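Local coordinates for N-acetylmuramoyl-L-alanine amidase domain-containing protein SAOUHSC_02979 (Staphylococcus aureus, PDB 5T1Q) that probably hydrolyses bacterial cell-wall peptidoglycan, this chain joining a lysozyme-like glucosaminidase domain to a C-terminal CHAP domain of presumed amidase activity, at residues 89-94 / 193-198; 208-213 / 220-225. One frame throughout, in Å; residues are numbered along the deposited sequence.

Reading from the N terminus, contact 1 is entered on helix 82-93 and completed at the start of helix 195-205. It closes a long loop of 98 residues that includes the antiparallel hairpin 119-128/131-140 and helices 145-158 and 178-185. Contact 2 opens only after this, just beyond helix 195-205, and closes over six residues at the short helix 222-225. The two therefore follow in series, neither nested nor crossed. Their centres lie about 19 Å apart, yet they meet where Ile90 CD1 packs 4.2 Å from Leu208 CD1. Contact 1 ties two helices inside the glucosaminidase-like part together; contact 2 brings the chain that follows helix 195-205 together with the short helix 222-225.

Contact 1 of 2, residues 89-94 / 193-198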
ATOM      1  N   ALA A  89       9.991   6.838   0.721  1.00 29.78           N
ATOM      2  CA  ALA A  89      10.218   6.370  -0.644  1.00 31.13           C
ATOM      3  C   ALA A  89       9.605   4.982  -0.819  1.00 31.40           C
ATOM      4  O   ALA A  89       8.875   4.741  -1.788  1.00 31.38           O
ATOM      5  CB  ALA A  89      11.704   6.345  -0.991  1.00 31.99           C
ATOM      6  N   ILE A  90       9.898   4.079   0.117  1.00 31.36           N
ATOM      7  CA  ILE A  90       9.340   2.717   0.091  1.00 31.13           C
ATOM      8  C   ILE A  90       7.803   2.724   0.075  1.00 30.32           C
ATOM      9  O   ILE A  90       7.181   2.049  -0.741  1.00 28.71           O
ATOM     10  CB  ILE A  90       9.830   1.885   1.307  1.00 31.62           C
ATOM     11  CG1 ILE A  90      11.311   1.529   1.151  1.00 32.81           C
ATOM     12  CG2 ILE A  90       9.018   0.597   1.462  1.00 31.56           C
ATOM     13  CD1 ILE A  90      11.949   0.991   2.419  1.00 33.11           C
ATOM     14  N   LEU A  91       7.207   3.492   0.985  1.00 30.14           N
ATOM     15  CA  LEU A  91       5.748   3.550   1.133  1.00 30.06           C
ATOM     16  C   LEU A  91       5.032   4.136  -0.083  1.00 30.00           C
ATOM     17  O   LEU A  91       4.128   3.502  -0.650  1.00 29.45           O
ATOM     18  CB  LEU A  91       5.391   4.335   2.398  1.00 30.87           C
ATOM     19  CG  LEU A  91       3.929   4.418   2.856  1.00 31.62           C
ATOM     20  CD1 LEU A  91       3.876   4.921   4.288  1.00 32.18           C
ATOM     21  CD2 LEU A  91       3.066   5.298   1.960  1.00 32.71           C
ATOM     22  N   GLU A  92       5.477   5.321  -0.496  1.00 30.26           N
ATOM     23  CA  GLU A  92       4.869   6.065  -1.597  1.00 30.60           C
ATOM     24  C   GLU A  92       5.080   5.468  -2.984  1.00 31.23           C
ATOM     25  O   GLU A  92       4.261   5.693  -3.864  1.00 32.65           O
ATOM     26  CB  GLU A  92       5.377   7.524  -1.589  1.00 31.08           C
ATOM     27  CG  GLU A  92       5.053   8.304  -0.316  1.00 31.52           C
ATOM     28  CD  GLU A  92       3.585   8.664  -0.156  1.00 33.44           C
ATOM     29  OE1 GLU A  92       2.829   8.703  -1.164  1.00 34.89           O
ATOM     30  OE2 GLU A  92       3.177   8.951   0.997  1.00 34.47           O
ATOM     31  N   SER A  93       6.183   4.752  -3.198  1.00 31.93           N
ATOM     32  CA  SER A  93       6.474   4.136  -4.513  1.00 32.09           C
ATOM     33  C   SER A  93       6.266   2.623  -4.552  1.00 32.38           C
ATOM     34  O   SER A  93       6.491   2.000  -5.598  1.00 33.13           O
ATOM     35  CB  SER A  93       7.930   4.381  -4.878  1.00 32.27           C
ATOM     36  OG  SER A  93       8.789   3.615  -4.056  1.00 32.20           O
ATOM     37  N   ASP A  94       5.870   2.038  -3.420  1.00 31.96           N
ATOM     38  CA  ASP A  94       5.723   0.576  -3.267  1.00 32.23           C
ATOM     39  C   ASP A  94       7.043  -0.111  -3.622  1.00 31.33           C
ATOM     40  O   ASP A  94       7.098  -0.984  -4.480  1.00 30.17           O
ATOM     41  CB  ASP A  94       4.567  -0.013  -4.091  1.00 33.71           C
ATOM     42  CG  ASP A  94       4.380  -1.527  -3.843  1.00 35.93           C
ATOM     43  OD1 ASP A  94       4.749  -2.013  -2.746  1.00 35.92           O
ATOM     44  OD2 ASP A  94       3.903  -2.238  -4.755  1.00 40.26           O
ATOM     45  N   PRO A 193      -4.719   7.850   7.788  1.00 36.16           N
ATOM     46  CA  PRO A 193      -4.624   8.030   9.239  1.00 36.99           C
ATOM     47  C   PRO A 193      -3.650   7.078   9.935  1.00 35.98           C
ATOM     48  O   PRO A 193      -3.420   7.228  11.132  1.00 35.32           O
ATOM     49  CB  PRO A 193      -6.062   7.788   9.713  1.00 38.39           C
ATOM     50  CG  PRO A 193      -6.613   6.824   8.727  1.00 37.94           C
ATOM     51  CD  PRO A 193      -5.960   7.142   7.408  1.00 36.92           C
ATOM     52  N   ASN A 194      -3.103   6.104   9.201  1.00 34.00           N
ATOM     53  CA  ASN A 194      -2.113   5.186   9.761  1.00 32.98           C
ATOM     54  C   ASN A 194      -0.732   5.492   9.203  1.00 31.16           C
ATOM     55  O   ASN A 194       0.168   4.675   9.332  1.00 30.16           O
ATOM     56  CB  ASN A 194      -2.470   3.732   9.423  1.00 33.22           C
ATOM     57  CG  ASN A 194      -3.768   3.277  10.053  1.00 34.21           C
ATOM     58  OD1 ASN A 194      -4.601   2.666   9.389  1.00 35.14           O
ATOM     59  ND2 ASN A 194      -3.942   3.553  11.333  1.00 35.24           N
ATOM     60  N   TYR A 195      -0.552   6.681   8.627  1.00 30.30           N
ATOM     61  CA  TYR A 195       0.714   7.013   7.976  1.00 29.86           C
ATOM     62  C   TYR A 195       1.946   6.821   8.884  1.00 30.22           C
ATOM     63  O   TYR A 195       2.897   6.118   8.498  1.00 28.92           O
ATOM     64  CB  TYR A 195       0.669   8.436   7.408  1.00 29.95           C
ATOM     65  CG  TYR A 195       1.664   8.679   6.288  1.00 28.76           C
ATOM     66  CD1 TYR A 195       1.469   8.110   5.032  1.00 27.54           C
ATOM     67  CD2 TYR A 195       2.757   9.524   6.462  1.00 28.89           C
ATOM     68  CE1 TYR A 195       2.358   8.335   3.993  1.00 27.19           C
ATOM     69  CE2 TYR A 195       3.658   9.752   5.427  1.00 28.45           C
ATOM     70  CZ  TYR A 195       3.456   9.164   4.195  1.00 28.00           C
ATOM     71  OH  TYR A 195       4.354   9.406   3.167  1.00 27.78           O
ATOM     72  N   ALA A 196       1.901   7.379  10.095  1.00 30.03           N
ATOM     73  CA  ALA A 196       3.035   7.284  11.027  1.00 30.67           C
ATOM     74  C   ALA A 196       3.350   5.843  11.407  1.00 30.61           C
ATOM     75  O   ALA A 196       4.511   5.427  11.357  1.00 30.20           O
ATOM     76  CB  ALA A 196       2.782   8.110  12.285  1.00 31.89           C
ATOM     77  N   LYS A 197       2.329   5.079  11.781  1.00 31.60           N
ATOM     78  CA  LYS A 197       2.544   3.681  12.155  1.00 33.23           C
ATOM     79  C   LYS A 197       3.102   2.853  10.990  1.00 31.18           C
ATOM     80  O   LYS A 197       3.877   1.928  11.202  1.00 29.72           O
ATOM     81  CB  LYS A 197       1.294   3.044  12.768  1.00 36.35           C
ATOM     82  CG  LYS A 197       0.936   3.625  14.140  1.00 40.11           C
ATOM     83  CD  LYS A 197       0.193   2.640  15.031  1.00 43.75           C
ATOM     84  CE  LYS A 197      -1.113   2.128  14.430  1.00 46.20           C
ATOM     85  NZ  LYS A 197      -2.160   3.180  14.317  1.00 49.03           N
ATOM     86  N   LYS A 198       2.710   3.202   9.767  1.00 29.61           N
ATOM     87  CA  LYS A 198       3.240   2.534   8.588  1.00 28.38           C
ATOM     88  C   LYS A 198       4.726   2.850   8.403  1.00 27.48           C
ATOM     89  O   LYS A 198       5.526   1.940   8.180  1.00 27.41           O
ATOM     90  CB  LYS A 198       2.444   2.915   7.336  1.00 28.58           C
ATOM     91  CG  LYS A 198       1.067   2.270   7.273  1.00 29.47           C
ATOM     92  CD  LYS A 198       0.316   2.735   6.037  1.00 30.15           C
ATOM     93  CE  LYS A 198      -1.010   2.018   5.885  1.00 30.87           C
ATOM     94  NZ  LYS A 198      -1.653   2.388   4.598  1.00 31.07           N
TER
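Within the lysozyme-like glucosaminidase domain, two helices far apart in sequence meet where Leu91 and Glu92, near the end of helix 82-93, face Tyr195 and Lys198 on the first turn of helix 195-205. The polar link is a short hydrogen bond from Tyr195 OH to Glu92 OE2, 2.5 Å, made on the anti lone pair of the carboxylate. The glutamate chain bends at chi2 (-71°), bringing OE2 to the hydroxyl-bearing edge of the tyrosine ring; the carboxylate is turned 47° from the ring plane. Both groups have further partners: Glu92 OE1 forms a salt bridge with Arg32, and Tyr195 OH is hydrogen-bonded to Gln88 NE2, giving the carboxylate and the hydroxyl each a second polar partner.

Beside this bond lies an apolar patch. Leu91, with CG anti to the backbone N (chi1 -174°), sends both methyls across: CD1 and CD2 each lie 3.7 Å from Tyr195 CE1, CD2 approaching the ring obliquely, and CD1 also packs 3.9 Å from Lys198 CB. Lys198 contributes its CB alone here; its extended chain carries NZ to a salt bridge with Asp192 and to the carbonyl of Leu337. Within segment 89-94, Ser93 OG bonds back to Ala89 O at 2.5 Å, coming from the opposite face of the carbonyl plane to Ser93 N.

Around the contact, Leu91 also packs on Leu199 and Ile202 of helix 195-205, helix 58-78 meets Ala89, Ile90 and Ser93, and Phe52 of strand 52-54 touches Asn194 and Lys197.

Contact 2 of 2, residues 208-213 / 220-225; sequences LTQFDD and DKYERS
Gln210 and Ser225 supply the hydrogen bond of this contact: Gln210 NE2 donates to Ser225 OG at 3.2 Å with an N-H...O angle of 166°, and the hydroxyl lies within the amide plane. The same nitrogen also bonds to the carbonyl of Gln207, which helps fix the rotation of the amide. Ser225 OG in turn donates to Tyr222 O at 2.5 Å, in the carbonyl plane. The hydroxyl thus both accepts from Gln210 and donates to Tyr222 O, a carbonyl that also takes Ser225 N.

Packing centres on the Tyr222 ring. The Gln210 chain, extended at chi2 (-176°), carries its amide to the edge of this ring, CD in the ring plane and 3.7 Å from Tyr222 CD1, with the two planes 65° apart. Phe211 meets the tyrosine obliquely, CZ lying 3.8 Å from Tyr222 CD1 and the ring centroids 5.6 Å apart. Gln210 CG sits over the centre of one Phe211 face, so the glutamine touches both rings. Leu208 CD2 comes to 3.9 Å from Tyr222 OH, whose polar partner is the carbonyl of Tyr206.

Phe211 and Tyr222 both rest on helix 58-78, at Ala68 and Val64, and Leu208 and Phe211 reach Ile86 of helix 82-93. This is structural packing: a short-range contact across six residues joins a 3-10 turn to a weakly bonded helix against helices 58-78 and 82-93.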
ATOM      1  N   LEU A 208      16.350   0.828   8.926  1.00 36.20           N
ATOM      2  CA  LEU A 208      16.754   2.027   8.224  1.00 35.92           C
ATOM      3  C   LEU A 208      17.524   3.064   9.061  1.00 38.10           C
ATOM      4  O   LEU A 208      18.102   3.996   8.482  1.00 39.01           O
ATOM      5  CB  LEU A 208      15.537   2.663   7.551  1.00 34.67           C
ATOM      6  CG  LEU A 208      14.729   1.753   6.614  1.00 33.70           C
ATOM      7  CD1 LEU A 208      13.556   2.524   6.012  1.00 32.40           C
ATOM      8  CD2 LEU A 208      15.604   1.168   5.513  1.00 34.29           C
ATOM      9  N   THR A 209      17.545   2.934  10.391  1.00 38.46           N
ATOM     10  CA  THR A 209      18.320   3.870  11.221  1.00 39.70           C
ATOM     11  C   THR A 209      19.823   3.720  10.974  1.00 40.56           C
ATOM     12  O   THR A 209      20.594   4.643  11.225  1.00 41.40           O
ATOM     13  CB  THR A 209      18.073   3.685  12.728  1.00 41.13           C
ATOM     14  OG1 THR A 209      18.353   2.327  13.095  1.00 43.32           O
ATOM     15  CG2 THR A 209      16.637   4.028  13.086  1.00 40.89           C
ATOM     16  N   GLN A 210      20.236   2.564  10.467  1.00 40.40           N
ATOM     17  CA  GLN A 210      21.647   2.329  10.194  1.00 42.31           C
ATOM     18  C   GLN A 210      22.184   3.306   9.125  1.00 43.49           C
ATOM     19  O   GLN A 210      23.385   3.334   8.868  1.00 45.51           O
ATOM     20  CB  GLN A 210      21.896   0.872   9.779  1.00 41.84           C
ATOM     21  CG  GLN A 210      21.558   0.539   8.332  1.00 40.60           C
ATOM     22  CD  GLN A 210      21.730  -0.938   8.023  1.00 40.56           C
ATOM     23  OE1 GLN A 210      22.724  -1.338   7.406  1.00 41.69           O
ATOM     24  NE2 GLN A 210      20.790  -1.762   8.490  1.00 38.73           N
ATOM     25  N   PHE A 211      21.288   4.087   8.511  1.00 43.05           N
ATOM     26  CA  PHE A 211      21.668   5.092   7.508  1.00 43.69           C
ATOM     27  C   PHE A 211      21.540   6.530   8.041  1.00 44.41           C
ATOM     28  O   PHE A 211      21.711   7.490   7.284  1.00 44.09           O
ATOM     29  CB  PHE A 211      20.817   4.925   6.241  1.00 41.62           C
ATOM     30  CG  PHE A 211      20.856   3.533   5.665  1.00 42.03           C
ATOM     31  CD1 PHE A 211      22.025   3.037   5.090  1.00 43.62           C
ATOM     32  CD2 PHE A 211      19.727   2.718   5.691  1.00 40.23           C
ATOM     33  CE1 PHE A 211      22.066   1.759   4.560  1.00 43.60           C
ATOM     34  CE2 PHE A 211      19.762   1.440   5.155  1.00 40.89           C
ATOM     35  CZ  PHE A 211      20.933   0.960   4.593  1.00 42.35           C
ATOM     36  N   ASP A 212      21.239   6.673   9.333  1.00 45.31           N
ATOM     37  CA  ASP A 212      21.079   7.985   9.958  1.00 48.06           C
ATOM     38  C   ASP A 212      22.382   8.540  10.535  1.00 51.35           C
ATOM     39  O   ASP A 212      22.490   9.738  10.734  1.00 51.85           O
ATOM     40  CB  ASP A 212      20.025   7.928  11.080  1.00 47.42           C
ATOM     41  CG  ASP A 212      18.606   7.760  10.559  1.00 46.26           C
ATOM     42  OD1 ASP A 212      18.366   8.025   9.360  1.00 46.57           O
ATOM     43  OD2 ASP A 212      17.716   7.391  11.362  1.00 45.94           O
ATOM     44  N   ASP A 213      23.356   7.672  10.790  1.00 54.93           N
ATOM     45  CA  ASP A 213      24.622   8.077  11.395  1.00 59.03           C
ATOM     46  C   ASP A 213      25.621   8.650  10.391  1.00 61.57           C
ATOM     47  O   ASP A 213      25.433   8.553   9.173  1.00 59.47           O
ATOM     48  CB  ASP A 213      25.225   6.887  12.159  1.00 61.76           C
ATOM     49  CG  ASP A 213      24.350   6.436  13.325  1.00 62.53           C
ATOM     50  OD1 ASP A 213      23.540   7.246  13.826  1.00 65.00           O
ATOM     51  OD2 ASP A 213      24.489   5.277  13.759  1.00 64.72           O
ATOM     52  N   ASP A 220      26.900  -4.425   1.505  1.00 61.17           N
ATOM     53  CA  ASP A 220      27.019  -5.881   1.315  1.00 63.87           C
ATOM     54  C   ASP A 220      26.578  -6.670   2.564  1.00 63.03           C
ATOM     55  O   ASP A 220      26.250  -7.854   2.452  1.00 62.70           O
ATOM     56  CB  ASP A 220      28.435  -6.282   0.877  1.00 68.42           C
ATOM     57  CG  ASP A 220      28.794  -5.748  -0.512  1.00 70.83           C
ATOM     58  OD1 ASP A 220      28.070  -4.870  -1.036  1.00 70.88           O
ATOM     59  OD2 ASP A 220      29.812  -6.198  -1.075  1.00 75.79           O
ATOM     60  N   LYS A 221      26.575  -6.018   3.735  1.00 62.27           N
ATOM     61  CA  LYS A 221      26.095  -6.643   4.983  1.00 62.70           C
ATOM     62  C   LYS A 221      24.715  -6.104   5.414  1.00 59.09           C
ATOM     63  O   LYS A 221      24.285  -6.312   6.557  1.00 57.56           O
ATOM     64  CB  LYS A 221      27.106  -6.480   6.131  1.00 66.54           C
ATOM     65  CG  LYS A 221      27.350  -5.055   6.619  1.00 68.04           C
ATOM     66  CD  LYS A 221      28.050  -5.020   7.980  1.00 70.96           C
ATOM     67  CE  LYS A 221      29.405  -5.722   7.996  1.00 75.17           C
ATOM     68  NZ  LYS A 221      30.400  -5.091   7.081  1.00 77.55           N
ATOM     69  N   TYR A 222      24.020  -5.429   4.499  1.00 55.74           N
ATOM     70  CA  TYR A 222      22.708  -4.874   4.819  1.00 53.19           C
ATOM     71  C   TYR A 222      21.643  -5.952   5.022  1.00 52.14           C
ATOM     72  O   TYR A 222      20.948  -5.954   6.033  1.00 49.65           O
ATOM     73  CB  TYR A 222      22.240  -3.889   3.744  1.00 50.86           C
ATOM     74  CG  TYR A 222      20.802  -3.484   3.935  1.00 47.65           C
ATOM     75  CD1 TYR A 222      20.405  -2.763   5.061  1.00 46.21           C
ATOM     76  CD2 TYR A 222      19.830  -3.834   3.003  1.00 45.87           C
ATOM     77  CE1 TYR A 222      19.079  -2.408   5.251  1.00 43.49           C
ATOM     78  CE2 TYR A 222      18.511  -3.473   3.182  1.00 44.10           C
ATOM     79  CZ  TYR A 222      18.141  -2.759   4.306  1.00 42.89           C
ATOM     80  OH  TYR A 222      16.825  -2.412   4.468  1.00 40.64           O
ATOM     81  N   GLU A 223      21.513  -6.864   4.065  1.00 54.29           N
ATOM     82  CA  GLU A 223      20.499  -7.916   4.180  1.00 55.24           C
ATOM     83  C   GLU A 223      20.678  -8.782   5.426  1.00 55.24           C
ATOM     84  O   GLU A 223      19.713  -9.320   5.954  1.00 54.69           O
ATOM     85  CB  GLU A 223      20.418  -8.761   2.910  1.00 57.98           C
ATOM     86  CG  GLU A 223      19.930  -7.962   1.705  1.00 59.18           C
ATOM     87  CD  GLU A 223      19.502  -8.823   0.526  1.00 62.23           C
ATOM     88  OE1 GLU A 223      19.190 -10.020   0.722  1.00 66.12           O
ATOM     89  OE2 GLU A 223      19.444  -8.287  -0.602  1.00 64.07           O
ATOM     90  N   ARG A 224      21.907  -8.861   5.919  1.00 63.41           N
ATOM     91  CA  ARG A 224      22.217  -9.629   7.126  1.00 63.98           C
ATOM     92  C   ARG A 224      21.560  -9.024   8.381  1.00 61.45           C
ATOM     93  O   ARG A 224      21.277  -9.744   9.339  1.00 61.35           O
ATOM     94  CB  ARG A 224      23.736  -9.673   7.326  1.00 67.47           C
ATOM     95  CG  ARG A 224      24.256 -10.871   8.098  1.00 69.80           C
ATOM     96  CD  ARG A 224      25.772 -10.776   8.211  1.00 74.56           C
ATOM     97  NE  ARG A 224      26.442 -12.072   8.075  1.00 77.60           N
ATOM     98  CZ  ARG A 224      26.652 -12.696   6.908  1.00 79.63           C
ATOM     99  NH1 ARG A 224      27.293 -13.865   6.881  1.00 80.95           N
ATOM    100  NH2 ARG A 224      26.211 -12.171   5.758  1.00 79.34           N
ATOM    101  N   SER A 225      21.316  -7.709   8.363  1.00 59.21           N
ATOM    102  CA  SER A 225      20.737  -6.994   9.517  1.00 57.21           C
ATOM    103  C   SER A 225      19.217  -7.088   9.642  1.00 54.55           C
ATOM    104  O   SER A 225      18.678  -6.874  10.727  1.00 52.59           O
ATOM    105  CB  SER A 225      21.128  -5.516   9.461  1.00 57.75           C
ATOM    106  OG  SER A 225      20.592  -4.902   8.303  1.00 56.34           O
TER